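Secreted protein ESXB (Bacillus anthracis, PDB 4J10) is of uncertain detailed function but, as a WXG100-family helical hairpin that pairs with a second copy of itself, is probably exported by a type VII-like secretion system. Local coordinates at residues 13-18 against 81-86; 38-43 against 53-58. All coordinates share one frame; numbering follows the deposited sequence.

Interaction 1. Residues 13-18 against 81-86; sequences ELERIA and RIADKF
L14 reaches across the hairpin to I82, A83 and F86, a compact example of how one branched side chain can serve three partners between antiparallel helices. The segments run at 164° to each other, with their axes 8.9 Å apart at closest approach. The small A83 lets the backbones come near: L14 CB packs against A83 CB at 3.8 Å. Beyond it, chi2 of L14 (172°) sets CD1 anti to CA, and this one methyl does the rest. L14 CD1 lies 3.7 Å from I82 CG2 and approaches the F86 ring obliquely, 3.9 Å from F86 CE2. I82 holds CG2 anti to its own backbone N, where the methyl sits 3.7 Å above one face of the F86 ring, offset toward the rim. I82 CG2 thus packs against both L14 CD1 and the F86 ring. E15 adds its aliphatic part to the methyl of A83, E15 CG lying 3.8 Å from A83 CB. The carboxylate beyond carries on to the polar margin, where E15 OE2 and D84 OD1 stand 4.5 Å apart. K80 forms salt bridges with both acids, and R87 with E15, which probably offsets their repulsion. I9 covers L14 and F86 from the N-terminal loop, while W46 of the second subunit packs on L14 and F54 of that subunit on I82. No hydrogen bond joins the two segments, so their direct contact rests on close apolar packing, while the salt bridges of E15 to K80 and R87 tie the helices together just outside them.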
loop_
_atom_site.group_PDB
_atom_site.type_symbol
_atom_site.label_atom_id
_atom_site.label_comp_id
_atom_site.label_asym_id
_atom_site.label_seq_id
_atom_site.Cartn_x
_atom_site.Cartn_y
_atom_site.Cartn_z
ATOM N N GLU A 13 21.080 -10.276 3.700
ATOM C CA GLU A 13 19.945 -10.422 2.785
ATOM C C GLU A 13 18.628 -10.196 3.530
ATOM O O GLU A 13 17.710 -9.541 3.026
ATOM C CB GLU A 13 19.927 -11.797 2.115
ATOM C CG GLU A 13 20.964 -12.001 1.035
ATOM C CD GLU A 13 20.768 -11.097 -0.152
ATOM O OE1 GLU A 13 19.699 -10.450 -0.265
ATOM O OE2 GLU A 13 21.696 -11.025 -0.988
ATOM N N LEU A 14 18.527 -10.753 4.730
ATOM C CA LEU A 14 17.319 -10.575 5.515
ATOM C C LEU A 14 17.115 -9.109 5.886
ATOM O O LEU A 14 15.991 -8.609 5.874
ATOM C CB LEU A 14 17.363 -11.446 6.765
ATOM C CG LEU A 14 17.324 -12.943 6.461
ATOM C CD1 LEU A 14 17.566 -13.764 7.708
ATOM C CD2 LEU A 14 15.967 -13.293 5.868
ATOM N N GLU A 15 18.210 -8.423 6.199
ATOM C CA GLU A 15 18.120 -7.000 6.529
ATOM C C GLU A 15 17.752 -6.151 5.313
ATOM O O GLU A 15 17.013 -5.173 5.450
ATOM C CB GLU A 15 19.416 -6.518 7.191
ATOM C CG GLU A 15 19.570 -7.078 8.601
ATOM C CD GLU A 15 20.946 -6.871 9.188
ATOM O OE1 GLU A 15 21.928 -6.829 8.415
ATOM O OE2 GLU A 15 21.043 -6.778 10.439
ATOM N N ARG A 16 18.238 -6.519 4.130
ATOM C CA ARG A 16 17.877 -5.814 2.902
ATOM C C ARG A 16 16.377 -5.901 2.669
ATOM O O ARG A 16 15.696 -4.895 2.412
ATOM C CB ARG A 16 18.628 -6.404 1.695
ATOM C CG ARG A 16 18.182 -5.812 0.349
ATOM C CD ARG A 16 18.875 -6.482 -0.829
ATOM N NE ARG A 16 18.526 -7.895 -0.973
ATOM C CZ ARG A 16 17.415 -8.350 -1.545
ATOM N NH1 ARG A 16 16.506 -7.504 -2.022
ATOM N NH2 ARG A 16 17.200 -9.658 -1.616
ATOM N N ILE A 17 15.849 -7.118 2.764
ATOM C CA ILE A 17 14.421 -7.336 2.557
ATOM C C ILE A 17 13.601 -6.664 3.660
ATOM O O ILE A 17 12.576 -6.025 3.379
ATOM C CB ILE A 17 14.091 -8.837 2.409
ATOM C CG1 ILE A 17 14.807 -9.408 1.183
ATOM C CG2 ILE A 17 12.590 -9.036 2.278
ATOM C CD1 ILE A 17 14.723 -10.918 1.075
ATOM N N ALA A 18 14.045 -6.769 4.913
ATOM C CA ALA A 18 13.388 -6.054 6.013
ATOM C C ALA A 18 13.300 -4.562 5.692
ATOM O O ALA A 18 12.269 -3.928 5.925
ATOM C CB ALA A 18 14.128 -6.287 7.337
ATOM N N ARG A 81 14.584 -10.019 13.201
ATOM C CA ARG A 81 14.776 -10.943 14.314
ATOM C C ARG A 81 15.534 -12.199 13.883
ATOM O O ARG A 81 16.406 -12.684 14.602
ATOM C CB ARG A 81 13.428 -11.314 14.934
ATOM C CG ARG A 81 13.511 -12.290 16.078
ATOM C CD ARG A 81 12.359 -12.080 17.047
ATOM N NE ARG A 81 11.059 -12.027 16.378
ATOM C CZ ARG A 81 9.953 -12.598 16.845
ATOM N NH1 ARG A 81 9.980 -13.274 17.986
ATOM N NH2 ARG A 81 8.816 -12.499 16.167
ATOM N N ILE A 82 15.214 -12.706 12.694
ATOM C CA ILE A 82 15.921 -13.870 12.176
ATOM C C ILE A 82 17.344 -13.489 11.775
ATOM O O ILE A 82 18.284 -14.249 12.018
ATOM C CB ILE A 82 15.178 -14.551 11.017
ATOM C CG1 ILE A 82 13.840 -15.091 11.499
ATOM C CG2 ILE A 82 16.029 -15.696 10.445
ATOM C CD1 ILE A 82 12.933 -15.537 10.382
ATOM N N ALA A 83 17.514 -12.313 11.177
ATOM C CA ALA A 83 18.859 -11.833 10.853
ATOM C C ALA A 83 19.742 -11.781 12.099
ATOM O O ALA A 83 20.881 -12.254 12.087
ATOM C CB ALA A 83 18.785 -10.464 10.196
ATOM N N ASP A 84 19.199 -11.233 13.186
ATOM C CA ASP A 84 19.913 -11.158 14.456
ATOM C C ASP A 84 20.278 -12.541 14.991
ATOM O O ASP A 84 21.388 -12.760 15.475
ATOM C CB ASP A 84 19.081 -10.376 15.488
ATOM C CG ASP A 84 19.024 -8.895 15.184
ATOM O OD1 ASP A 84 19.898 -8.418 14.428
ATOM O OD2 ASP A 84 18.119 -8.212 15.688
ATOM N N LYS A 85 19.339 -13.477 14.903
ATOM C CA LYS A 85 19.581 -14.831 15.376
ATOM C C LYS A 85 20.711 -15.475 14.576
ATOM O O LYS A 85 21.585 -16.134 15.139
ATOM C CB LYS A 85 18.311 -15.670 15.275
ATOM C CG LYS A 85 18.473 -17.095 15.759
ATOM C CD LYS A 85 17.199 -17.898 15.545
ATOM C CE LYS A 85 17.107 -18.397 14.112
ATOM N NZ LYS A 85 15.697 -18.482 13.633
ATOM N N PHE A 86 20.702 -15.262 13.265
ATOM C CA PHE A 86 21.763 -15.779 12.411
ATOM C C PHE A 86 23.113 -15.200 12.795
ATOM O O PHE A 86 24.101 -15.924 12.881
ATOM C CB PHE A 86 21.476 -15.453 10.948
ATOM C CG PHE A 86 20.483 -16.371 10.303
ATOM C CD1 PHE A 86 19.749 -17.272 11.058
ATOM C CD2 PHE A 86 20.284 -16.330 8.938
ATOM C CE1 PHE A 86 18.835 -18.121 10.454
ATOM C CE2 PHE A 86 19.376 -17.178 8.327
ATOM C CZ PHE A 86 18.650 -18.073 9.089
#

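Interaction 2. Residues 38-43 against 53-58; sequences DINSLE and KFRGEF
R55 and N40 meet where the helical hairpin of this WXG100 protein turns back on itself, and the arginine illustrates how a long side chain can bridge from one helix to the end of another and the loop beyond it. From CB, chi1 (178°) carries CG anti to the backbone N; bends at chi2 and chi3 then fold CD and NE round toward the end of helix 11-41. R55 NE passes 3.9 Å from I39 CG2; the same methyl is centred over one face of the R55 guanidinium, 3.6 Å above its plane. At the tip, NH1 and NH2 both donate to N40 OD1, an end-on, two-nitrogen grip on a single oxygen that lies almost in the guanidinium plane, although the amide itself is turned 43° from it. The other branch of I39 packs on F58: I39 CG1 lies 3.8 Å from F58 CG, and F21 of the second subunit packs on the same isoleucine. F54, more loosely touched by I39, meets the ring of W46, the tryptophan of the WXG turn. In the loop after helix 11-41, E43 forms a salt bridge with R55: E43 OE2 lies in the guanidinium plane, met nearly head-on by R55 NH2 at 3.2 Å.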
loop_
_atom_site.group_PDB
_atom_site.type_symbol
_atom_site.label_atom_id
_atom_site.label_comp_id
_atom_site.label_asym_id
_atom_site.label_seq_id
_atom_site.Cartn_x
_atom_site.Cartn_y
_atom_site.Cartn_z
ATOM N N ASP A 38 -5.800 15.624 -0.803
ATOM C CA ASP A 38 -6.680 15.821 -1.954
ATOM C C ASP A 38 -8.151 15.866 -1.536
ATOM O O ASP A 38 -8.901 16.753 -1.960
ATOM C CB ASP A 38 -6.469 14.720 -2.999
ATOM C CG ASP A 38 -5.206 14.914 -3.811
ATOM O OD1 ASP A 38 -4.597 16.000 -3.736
ATOM O OD2 ASP A 38 -4.831 13.979 -4.548
ATOM N N ILE A 39 -8.581 14.908 -0.719
ATOM C CA ILE A 39 -9.963 14.918 -0.223
ATOM C C ILE A 39 -10.245 16.192 0.570
ATOM O O ILE A 39 -11.284 16.825 0.392
ATOM C CB ILE A 39 -10.275 13.655 0.628
ATOM C CG1 ILE A 39 -10.182 12.392 -0.233
ATOM C CG2 ILE A 39 -11.635 13.740 1.296
ATOM C CD1 ILE A 39 -11.121 12.364 -1.424
ATOM N N ASN A 40 -9.307 16.586 1.424
ATOM C CA ASN A 40 -9.450 17.831 2.176
ATOM C C ASN A 40 -9.593 19.053 1.269
ATOM O O ASN A 40 -10.318 19.991 1.592
ATOM C CB ASN A 40 -8.261 18.034 3.119
ATOM C CG ASN A 40 -8.245 17.053 4.281
ATOM O OD1 ASN A 40 -9.245 16.405 4.588
ATOM N ND2 ASN A 40 -7.102 16.964 4.949
ATOM N N SER A 41 -8.901 19.035 0.129
ATOM C CA SER A 41 -8.893 20.180 -0.776
ATOM C C SER A 41 -10.263 20.407 -1.428
ATOM O O SER A 41 -10.539 21.484 -1.970
ATOM C CB SER A 41 -7.807 20.015 -1.849
ATOM O OG SER A 41 -8.225 19.149 -2.895
ATOM N N LEU A 42 -11.123 19.392 -1.376
ATOM C CA LEU A 42 -12.458 19.499 -1.966
ATOM C C LEU A 42 -13.495 20.085 -1.011
ATOM O O LEU A 42 -14.580 20.467 -1.432
ATOM C CB LEU A 42 -12.937 18.134 -2.453
ATOM C CG LEU A 42 -12.102 17.523 -3.579
ATOM C CD1 LEU A 42 -12.431 16.055 -3.785
ATOM C CD2 LEU A 42 -12.326 18.316 -4.860
ATOM N N GLU A 43 -13.167 20.136 0.277
ATOM C CA GLU A 43 -14.098 20.658 1.270
ATOM C C GLU A 43 -14.486 22.078 0.907
ATOM O O GLU A 43 -13.623 22.929 0.692
ATOM C CB GLU A 43 -13.470 20.631 2.665
ATOM C CG GLU A 43 -14.482 20.699 3.804
ATOM C CD GLU A 43 -14.734 19.344 4.450
ATOM O OE1 GLU A 43 -15.670 19.243 5.269
ATOM O OE2 GLU A 43 -13.992 18.382 4.148
ATOM N N LYS A 53 -19.859 11.861 1.030
ATOM C CA LYS A 53 -19.764 10.589 0.324
ATOM C C LYS A 53 -18.309 10.230 0.044
ATOM O O LYS A 53 -17.875 9.106 0.310
ATOM C CB LYS A 53 -20.564 10.640 -0.982
ATOM C CG LYS A 53 -20.411 9.389 -1.838
ATOM C CD LYS A 53 -21.236 9.467 -3.115
ATOM C CE LYS A 53 -20.763 10.597 -4.018
ATOM N NZ LYS A 53 -21.272 10.440 -5.412
ATOM N N PHE A 54 -17.552 11.186 -0.485
ATOM C CA PHE A 54 -16.135 10.966 -0.749
ATOM C C PHE A 54 -15.303 10.813 0.517
ATOM O O PHE A 54 -14.367 10.020 0.545
ATOM C CB PHE A 54 -15.578 12.080 -1.636
ATOM C CG PHE A 54 -15.976 11.949 -3.070
ATOM C CD1 PHE A 54 -15.271 11.107 -3.918
ATOM C CD2 PHE A 54 -17.055 12.648 -3.570
ATOM C CE1 PHE A 54 -15.641 10.970 -5.240
ATOM C CE2 PHE A 54 -17.426 12.513 -4.893
ATOM C CZ PHE A 54 -16.714 11.669 -5.726
ATOM N N ARG A 55 -15.643 11.559 1.563
ATOM C CA ARG A 55 -14.936 11.398 2.830
ATOM C C ARG A 55 -15.154 9.991 3.364
ATOM O O ARG A 55 -14.211 9.347 3.821
ATOM C CB ARG A 55 -15.417 12.416 3.859
ATOM C CG ARG A 55 -14.755 12.259 5.226
ATOM C CD ARG A 55 -13.288 12.656 5.190
ATOM N NE ARG A 55 -13.122 14.082 4.919
ATOM C CZ ARG A 55 -11.949 14.694 4.779
ATOM N NH1 ARG A 55 -10.818 14.010 4.886
ATOM N NH2 ARG A 55 -11.907 15.997 4.533
ATOM N N GLY A 56 -16.396 9.515 3.290
ATOM C CA GLY A 56 -16.736 8.197 3.804
ATOM C C GLY A 56 -15.951 7.110 3.090
ATOM O O GLY A 56 -15.361 6.227 3.726
ATOM N N GLU A 57 -15.930 7.184 1.763
ATOM C CA GLU A 57 -15.186 6.226 0.956
ATOM C C GLU A 57 -13.699 6.316 1.239
ATOM O O GLU A 57 -13.019 5.292 1.399
ATOM C CB GLU A 57 -15.480 6.440 -0.527
ATOM C CG GLU A 57 -16.868 5.967 -0.921
ATOM C CD GLU A 57 -17.321 6.532 -2.247
ATOM O OE1 GLU A 57 -18.441 6.193 -2.684
ATOM O OE2 GLU A 57 -16.560 7.318 -2.851
ATOM N N PHE A 58 -13.180 7.537 1.311
ATOM C CA PHE A 58 -11.775 7.688 1.640
ATOM C C PHE A 58 -11.413 7.065 2.993
ATOM O O PHE A 58 -10.368 6.427 3.116
ATOM C CB PHE A 58 -11.294 9.139 1.593
ATOM C CG PHE A 58 -9.852 9.266 1.963
ATOM C CD1 PHE A 58 -8.867 8.852 1.073
ATOM C CD2 PHE A 58 -9.470 9.730 3.215
ATOM C CE1 PHE A 58 -7.526 8.914 1.413
ATOM C CE2 PHE A 58 -8.113 9.794 3.560
ATOM C CZ PHE A 58 -7.149 9.383 2.650
#

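Overall arrangement
Both interactions join helix 11-41 to helix 48-90, yet they occupy opposite sides of the chain's centre, their own centres about 40 Å apart. Interaction 2 is nested within the loop that interaction 1 closes: the former lies beside the turn, the latter near the open end where both chain termini emerge. Each is only partly buried. Interaction 1 has an apolar centre and no hydrogen bond between its segments, with charges confined to its margin; interaction 2 adds hydrogen bonds and a salt bridge on its exposed side to a buried isoleucine-phenylalanine packing. The second subunit packs against both contacts, with residues near the turn of one copy meeting the open end of the other.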